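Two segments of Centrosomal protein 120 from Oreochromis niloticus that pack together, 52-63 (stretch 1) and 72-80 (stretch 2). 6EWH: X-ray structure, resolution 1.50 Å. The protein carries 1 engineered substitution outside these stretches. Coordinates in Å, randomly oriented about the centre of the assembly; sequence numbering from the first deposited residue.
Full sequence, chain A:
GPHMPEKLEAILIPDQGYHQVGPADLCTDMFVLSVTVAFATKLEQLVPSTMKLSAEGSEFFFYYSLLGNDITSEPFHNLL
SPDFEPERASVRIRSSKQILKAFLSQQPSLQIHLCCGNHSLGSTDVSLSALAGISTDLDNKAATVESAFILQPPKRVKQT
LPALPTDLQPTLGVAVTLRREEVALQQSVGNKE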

ATOM      1  N   LYS A  52      14.637  18.891 -12.076  1.00 47.22           N
ATOM      2  CA  LYS A  52      14.325  18.505 -10.704  1.00 48.31           C
ATOM      3  C   LYS A  52      14.943  17.159 -10.344  1.00 48.60           C
ATOM      4  O   LYS A  52      15.312  16.938  -9.185  1.00 51.18           O
ATOM      5  CB  LYS A  52      12.814  18.490 -10.468  1.00 51.87           C
ATOM      6  CG  LYS A  52      12.436  18.145  -9.025  1.00 52.44           C
ATOM      7  CD  LYS A  52      10.935  18.209  -8.794  1.00 55.31           C
ATOM      8  CE  LYS A  52      10.538  17.489  -7.506  1.00 56.86           C
ATOM      9  NZ  LYS A  52      11.221  18.044  -6.301  1.00 53.42           N
ATOM     10  N   LEU A  53      15.068  16.252 -11.317  1.00 44.95           N
ATOM     11  CA  LEU A  53      15.736  14.981 -11.052  1.00 43.36           C
ATOM     12  C   LEU A  53      17.201  15.186 -10.689  1.00 43.23           C
ATOM     13  O   LEU A  53      17.763  14.407  -9.909  1.00 44.22           O
ATOM     14  CB  LEU A  53      15.636  14.072 -12.275  1.00 41.64           C
ATOM     15  CG  LEU A  53      14.270  13.912 -12.932  1.00 49.91           C
ATOM     16  CD1 LEU A  53      14.382  13.022 -14.166  1.00 48.50           C
ATOM     17  CD2 LEU A  53      13.274  13.351 -11.938  1.00 49.73           C
ATOM     18  N   SER A  54      17.831  16.226 -11.241  1.00 47.48           N
ATOM     19  CA  SER A  54      19.247  16.484 -11.012  1.00 51.65           C
ATOM     20  C   SER A  54      19.529  17.137  -9.665  1.00 54.35           C
ATOM     21  O   SER A  54      20.655  17.032  -9.166  1.00 53.31           O
ATOM     22  CB  SER A  54      19.799  17.374 -12.129  1.00 52.23           C
ATOM     23  OG  SER A  54      21.129  17.768 -11.849  1.00 59.53           O
ATOM     24  N   ALA A  55      18.553  17.823  -9.075  1.00 47.67           N
ATOM     25  CA  ALA A  55      18.752  18.405  -7.757  1.00 57.44           C
ATOM     26  C   ALA A  55      18.819  17.302  -6.708  1.00 74.82           C
ATOM     27  O   ALA A  55      18.215  16.237  -6.854  1.00 75.80           O
ATOM     28  CB  ALA A  55      17.612  19.369  -7.427  1.00 56.60           C
ATOM     29  N   GLU A  56      19.585  17.554  -5.645  1.00 86.11           N
ATOM     30  CA  GLU A  56      19.675  16.574  -4.569  1.00 91.05           C
ATOM     31  C   GLU A  56      18.510  16.670  -3.593  1.00 82.22           C
ATOM     32  O   GLU A  56      18.228  15.694  -2.885  1.00 60.34           O
ATOM     33  CB  GLU A  56      21.017  16.684  -3.844  1.00103.26           C
ATOM     34  CG  GLU A  56      22.232  16.676  -4.770  1.00112.13           C
ATOM     35  CD  GLU A  56      22.465  15.344  -5.475  1.00117.90           C
ATOM     36  OE1 GLU A  56      21.554  14.840  -6.167  1.00118.20           O
ATOM     37  OE2 GLU A  56      23.582  14.800  -5.339  1.00120.67           O
ATOM     38  N   GLY A  57      17.816  17.809  -3.558  1.00 85.65           N
ATOM     39  CA  GLY A  57      16.566  17.918  -2.833  1.00 84.85           C
ATOM     40  C   GLY A  57      15.549  16.927  -3.355  1.00 81.95           C
ATOM     41  O   GLY A  57      14.540  16.647  -2.700  1.00 84.88           O
ATOM     42  N   SER A  58      15.809  16.396  -4.551  1.00 71.86           N
ATOM     43  CA  SER A  58      15.057  15.265  -5.072  1.00 64.06           C
ATOM     44  C   SER A  58      15.334  14.038  -4.212  1.00 53.77           C
ATOM     45  O   SER A  58      16.293  13.291  -4.438  1.00 47.29           O
ATOM     46  CB  SER A  58      15.401  15.003  -6.539  1.00 67.10           C
ATOM     47  OG  SER A  58      16.708  14.476  -6.665  1.00 70.08           O
ATOM     48  N   GLU A  59      14.505  13.860  -3.192  1.00 44.07           N
ATOM     49  CA  GLU A  59      14.508  12.680  -2.342  1.00 39.00           C
ATOM     50  C   GLU A  59      13.068  12.189  -2.302  1.00 31.82           C
ATOM     51  O   GLU A  59      12.171  12.939  -1.913  1.00 36.11           O
ATOM     52  CB  GLU A  59      14.998  13.061  -0.947  1.00 44.28           C
ATOM     53  CG  GLU A  59      14.880  11.985   0.088  1.00 51.71           C
ATOM     54  CD  GLU A  59      15.764  12.252   1.295  1.00 55.96           C
ATOM     55  OE1 GLU A  59      17.003  12.195   1.144  1.00 58.81           O
ATOM     56  OE2 GLU A  59      15.225  12.526   2.388  1.00 49.79           O
ATOM     57  N   PHE A  60      12.842  10.957  -2.740  1.00 27.29           N
ATOM     58  CA  PHE A  60      11.498  10.463  -3.000  1.00 25.87           C
ATOM     59  C   PHE A  60      11.197   9.303  -2.063  1.00 26.68           C
ATOM     60  O   PHE A  60      12.100   8.584  -1.628  1.00 28.35           O
ATOM     61  CB  PHE A  60      11.352  10.023  -4.470  1.00 26.33           C
ATOM     62  CG  PHE A  60      11.777  11.079  -5.454  1.00 26.38           C
ATOM     63  CD1 PHE A  60      10.862  12.018  -5.919  1.00 30.70           C
ATOM     64  CD2 PHE A  60      13.083  11.141  -5.909  1.00 30.70           C
ATOM     65  CE1 PHE A  60      11.250  13.000  -6.825  1.00 31.25           C
ATOM     66  CE2 PHE A  60      13.475  12.128  -6.815  1.00 33.25           C
ATOM     67  CZ  PHE A  60      12.550  13.051  -7.270  1.00 32.40           C
ATOM     68  N   PHE A  61       9.919   9.136  -1.727  1.00 22.99           N
ATOM     69  CA  PHE A  61       9.519   8.059  -0.836  1.00 22.22           C
ATOM     70  C   PHE A  61       8.040   7.794  -1.067  1.00 23.03           C
ATOM     71  O   PHE A  61       7.337   8.592  -1.697  1.00 23.07           O
ATOM     72  CB  PHE A  61       9.774   8.414   0.638  1.00 25.37           C
ATOM     73  CG  PHE A  61       9.020   9.631   1.107  1.00 25.94           C
ATOM     74  CD1 PHE A  61       9.546  10.902   0.913  1.00 28.85           C
ATOM     75  CD2 PHE A  61       7.787   9.500   1.730  1.00 25.70           C
ATOM     76  CE1 PHE A  61       8.848  12.031   1.332  1.00 27.30           C
ATOM     77  CE2 PHE A  61       7.081  10.624   2.151  1.00 24.81           C
ATOM     78  CZ  PHE A  61       7.614  11.888   1.946  1.00 25.64           C
ATOM     79  N   PHE A  62       7.574   6.662  -0.563  1.00 20.89           N
ATOM     80  CA  PHE A  62       6.156   6.331  -0.638  1.00 23.38           C
ATOM     81  C   PHE A  62       5.471   6.573   0.696  1.00 21.48           C
ATOM     82  O   PHE A  62       6.049   6.349   1.766  1.00 23.76           O
ATOM     83  CB  PHE A  62       5.945   4.886  -1.103  1.00 23.17           C
ATOM     84  CG  PHE A  62       6.545   4.624  -2.451  1.00 21.41           C
ATOM     85  CD1 PHE A  62       5.896   5.043  -3.605  1.00 21.66           C
ATOM     86  CD2 PHE A  62       7.783   4.011  -2.559  1.00 23.93           C
ATOM     87  CE1 PHE A  62       6.472   4.834  -4.853  1.00 27.22           C
ATOM     88  CE2 PHE A  62       8.362   3.797  -3.798  1.00 25.91           C
ATOM     89  CZ  PHE A  62       7.706   4.207  -4.948  1.00 25.39           C
ATOM     90  N   TYR A  63       4.223   7.042   0.619  1.00 21.43           N
ATOM     91  CA  TYR A  63       3.398   7.267   1.793  1.00 22.47           C
ATOM     92  C   TYR A  63       2.066   6.561   1.619  1.00 23.35           C
ATOM     93  O   TYR A  63       1.470   6.596   0.535  1.00 23.35           O
ATOM     94  CB  TYR A  63       3.120   8.770   2.024  1.00 25.07           C
ATOM     95  CG  TYR A  63       1.938   8.971   2.937  1.00 23.95           C
ATOM     96  CD1 TYR A  63       2.085   8.859   4.315  1.00 27.60           C
ATOM     97  CD2 TYR A  63       0.661   9.213   2.425  1.00 24.30           C
ATOM     98  CE1 TYR A  63       1.010   8.996   5.167  1.00 29.90           C
ATOM     99  CE2 TYR A  63      -0.429   9.344   3.281  1.00 24.23           C
ATOM    100  CZ  TYR A  63      -0.242   9.240   4.647  1.00 29.17           C
ATOM    101  OH  TYR A  63      -1.303   9.381   5.509  1.00 34.25           O
ATOM    102  N   THR A  72       5.661   5.804   5.955  1.00 24.12           N
ATOM    103  CA  THR A  72       6.545   6.311   4.919  1.00 24.35           C
ATOM    104  C   THR A  72       7.649   5.297   4.672  1.00 28.14           C
ATOM    105  O   THR A  72       8.140   4.653   5.606  1.00 28.88           O
ATOM    106  CB  THR A  72       7.186   7.658   5.274  1.00 25.52           C
ATOM    107  OG1 THR A  72       7.999   7.517   6.442  1.00 32.83           O
ATOM    108  CG2 THR A  72       6.116   8.728   5.518  1.00 29.56           C
ATOM    109  N   SER A  73       8.055   5.182   3.417  1.00 22.98           N
ATOM    110  CA  SER A  73       9.114   4.257   3.052  1.00 22.71           C
ATOM    111  C   SER A  73      10.481   4.943   3.047  1.00 25.19           C
ATOM    112  O   SER A  73      10.606   6.161   3.206  1.00 25.89           O
ATOM    113  CB  SER A  73       8.823   3.637   1.688  1.00 21.29           C
ATOM    114  OG  SER A  73       9.069   4.573   0.642  1.00 23.90           O
ATOM    115  N   GLU A  74      11.513   4.130   2.835  1.00 23.87           N
ATOM    116  CA  GLU A  74      12.891   4.615   2.871  1.00 25.64           C
ATOM    117  C   GLU A  74      13.156   5.539   1.689  1.00 27.39           C
ATOM    118  O   GLU A  74      12.911   5.158   0.542  1.00 27.19           O
ATOM    119  CB  GLU A  74      13.830   3.418   2.813  1.00 26.22           C
ATOM    120  CG  GLU A  74      15.299   3.779   2.741  1.00 31.44           C
ATOM    121  CD  GLU A  74      15.943   3.835   4.111  1.00 43.35           C
ATOM    122  OE1 GLU A  74      15.213   4.011   5.109  1.00 38.15           O
ATOM    123  OE2 GLU A  74      17.181   3.680   4.187  1.00 48.86           O
ATOM    124  N   PRO A  75      13.663   6.742   1.919  1.00 24.81           N
ATOM    125  CA  PRO A  75      13.858   7.678   0.807  1.00 27.16           C
ATOM    126  C   PRO A  75      14.861   7.158  -0.218  1.00 28.66           C
ATOM    127  O   PRO A  75      15.801   6.433   0.114  1.00 30.98           O
ATOM    128  CB  PRO A  75      14.381   8.936   1.504  1.00 33.28           C
ATOM    129  CG  PRO A  75      13.830   8.841   2.895  1.00 37.10           C
ATOM    130  CD  PRO A  75      13.847   7.382   3.233  1.00 30.39           C
ATOM    131  N   PHE A  76      14.632   7.520  -1.478  1.00 28.27           N
ATOM    132  CA  PHE A  76      15.538   7.183  -2.573  1.00 28.42           C
ATOM    133  C   PHE A  76      15.692   8.371  -3.514  1.00 28.50           C
ATOM    134  O   PHE A  76      14.824   9.243  -3.602  1.00 31.59           O
ATOM    135  CB  PHE A  76      15.102   5.905  -3.319  1.00 28.14           C
ATOM    136  CG  PHE A  76      13.761   6.014  -4.008  1.00 27.71           C
ATOM    137  CD1 PHE A  76      12.585   5.879  -3.293  1.00 26.86           C
ATOM    138  CD2 PHE A  76      13.688   6.216  -5.376  1.00 27.35           C
ATOM    139  CE1 PHE A  76      11.357   5.970  -3.932  1.00 28.07           C
ATOM    140  CE2 PHE A  76      12.461   6.304  -6.020  1.00 30.26           C
ATOM    141  CZ  PHE A  76      11.301   6.177  -5.298  1.00 25.59           C
ATOM    142  N   HIS A  77      16.816   8.396  -4.238  1.00 30.28           N
ATOM    143  CA  HIS A  77      17.136   9.522  -5.102  1.00 36.24           C
ATOM    144  C   HIS A  77      16.944   9.225  -6.581  1.00 37.64           C
ATOM    145  O   HIS A  77      16.584  10.125  -7.342  1.00 38.39           O
ATOM    146  CB  HIS A  77      18.583   9.974  -4.859  1.00 45.90           C
ATOM    147  CG  HIS A  77      19.085  10.983  -5.848  1.00 59.85           C
ATOM    148  ND1 HIS A  77      18.484  12.209  -6.036  1.00 63.05           N
ATOM    149  CD2 HIS A  77      20.144  10.950  -6.693  1.00 65.23           C
ATOM    150  CE1 HIS A  77      19.146  12.884  -6.959  1.00 66.82           C
ATOM    151  NE2 HIS A  77      20.157  12.143  -7.375  1.00 65.13           N
ATOM    152  N   ASN A  78      17.154   7.980  -7.001  1.00 37.06           N
ATOM    153  CA  ASN A  78      17.200   7.628  -8.420  1.00 35.63           C
ATOM    154  C   ASN A  78      15.781   7.379  -8.924  1.00 34.57           C
ATOM    155  O   ASN A  78      15.289   6.253  -8.967  1.00 38.65           O
ATOM    156  CB  ASN A  78      18.083   6.405  -8.623  1.00 34.66           C
ATOM    157  CG  ASN A  78      18.517   6.236 -10.063  1.00 39.96           C
ATOM    158  OD1 ASN A  78      17.835   6.687 -10.981  1.00 38.29           O
ATOM    159  ND2 ASN A  78      19.660   5.582 -10.268  1.00 44.94           N
ATOM    160  N   LEU A  79      15.119   8.460  -9.322  1.00 32.22           N
ATOM    161  CA  LEU A  79      13.749   8.334  -9.816  1.00 31.58           C
ATOM    162  C   LEU A  79      13.700   7.681 -11.193  1.00 30.51           C
ATOM    163  O   LEU A  79      12.794   6.886 -11.483  1.00 29.85           O
ATOM    164  CB  LEU A  79      13.079   9.703  -9.843  1.00 30.85           C
ATOM    165  CG  LEU A  79      11.557   9.636  -9.949  1.00 37.03           C
ATOM    166  CD1 LEU A  79      10.978   9.121  -8.636  1.00 37.27           C
ATOM    167  CD2 LEU A  79      11.005  10.992 -10.280  1.00 44.35           C
ATOM    168  N   LEU A  80      14.656   8.017 -12.063  1.00 30.32           N
ATOM    169  CA  LEU A  80      14.684   7.444 -13.403  1.00 32.60           C
ATOM    170  C   LEU A  80      15.025   5.958 -13.387  1.00 30.62           C
ATOM    171  O   LEU A  80      14.542   5.203 -14.237  1.00 33.32           O
ATOM    172  CB  LEU A  80      15.678   8.223 -14.273  1.00 37.57           C
ATOM    173  CG  LEU A  80      15.863   7.792 -15.729  1.00 43.27           C
ATOM    174  CD1 LEU A  80      14.531   7.810 -16.456  1.00 53.33           C
ATOM    175  CD2 LEU A  80      16.872   8.694 -16.439  1.00 50.58           C
TER
HETATM  176  O   HOH W   1      16.495  11.556  -9.651  1.00 60.46           O

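The antiparallel pairing of these two stretches is interrupted by a one-residue shift in register, and at the break a side chain takes over from the backbone. Phe 60 and Phe 76 form a single bridge, with Phe 60 N donating to Phe 76 O and Phe 76 N to Phe 60 O, both at 2.8 Å. Two residues further along stretch 1, Phe 62 N donates to the hydroxyl of Ser 73 (N to OG, 2.8 Å), while Ser 73 N returns a bond to Phe 62 O, also 2.8 Å. Ser 73 thus engages both the backbone N and the backbone O of Phe 62, the first through its side chain, in the p rotamer, and the second through its own amide. Beyond it, Tyr 63 and Thr 72 form a non-hydrogen-bonded pair with CA atoms 4.5 Å apart and side chains on the same face. Pro 75 has no amide hydrogen to offer, but its CA makes a CA-H...O contact with Phe 60 O at 3.1 Å.

Aromatic and aliphatic groups fill the buried side. Leu 79 CD1 lies over one face of the Phe 60 ring, 3.8 Å from Phe 60 CG, and Phe 60 CB in turn covers a face of the Phe 76 ring, 3.9 Å from Phe 76 CZ. The Phe 76 and Phe 62 rings are inclined by 28° but slid apart, so they touch with little overlap (Phe 62 CE2 to Phe 76 CE1, 3.7 Å). Leu 53 extends this apolar cluster, its CD2 3.7 Å from Leu 79 CD2.

At the end away from Tyr 63 and Thr 72, His 77 reaches the loop before the strand, where its ND1 donates to Ser 58 O at 2.9 Å in a nearly linear bond. Water 1 links the backbones nearby, donating to Leu 53 O at 3.1 Å and to His 77 O at 2.7 Å.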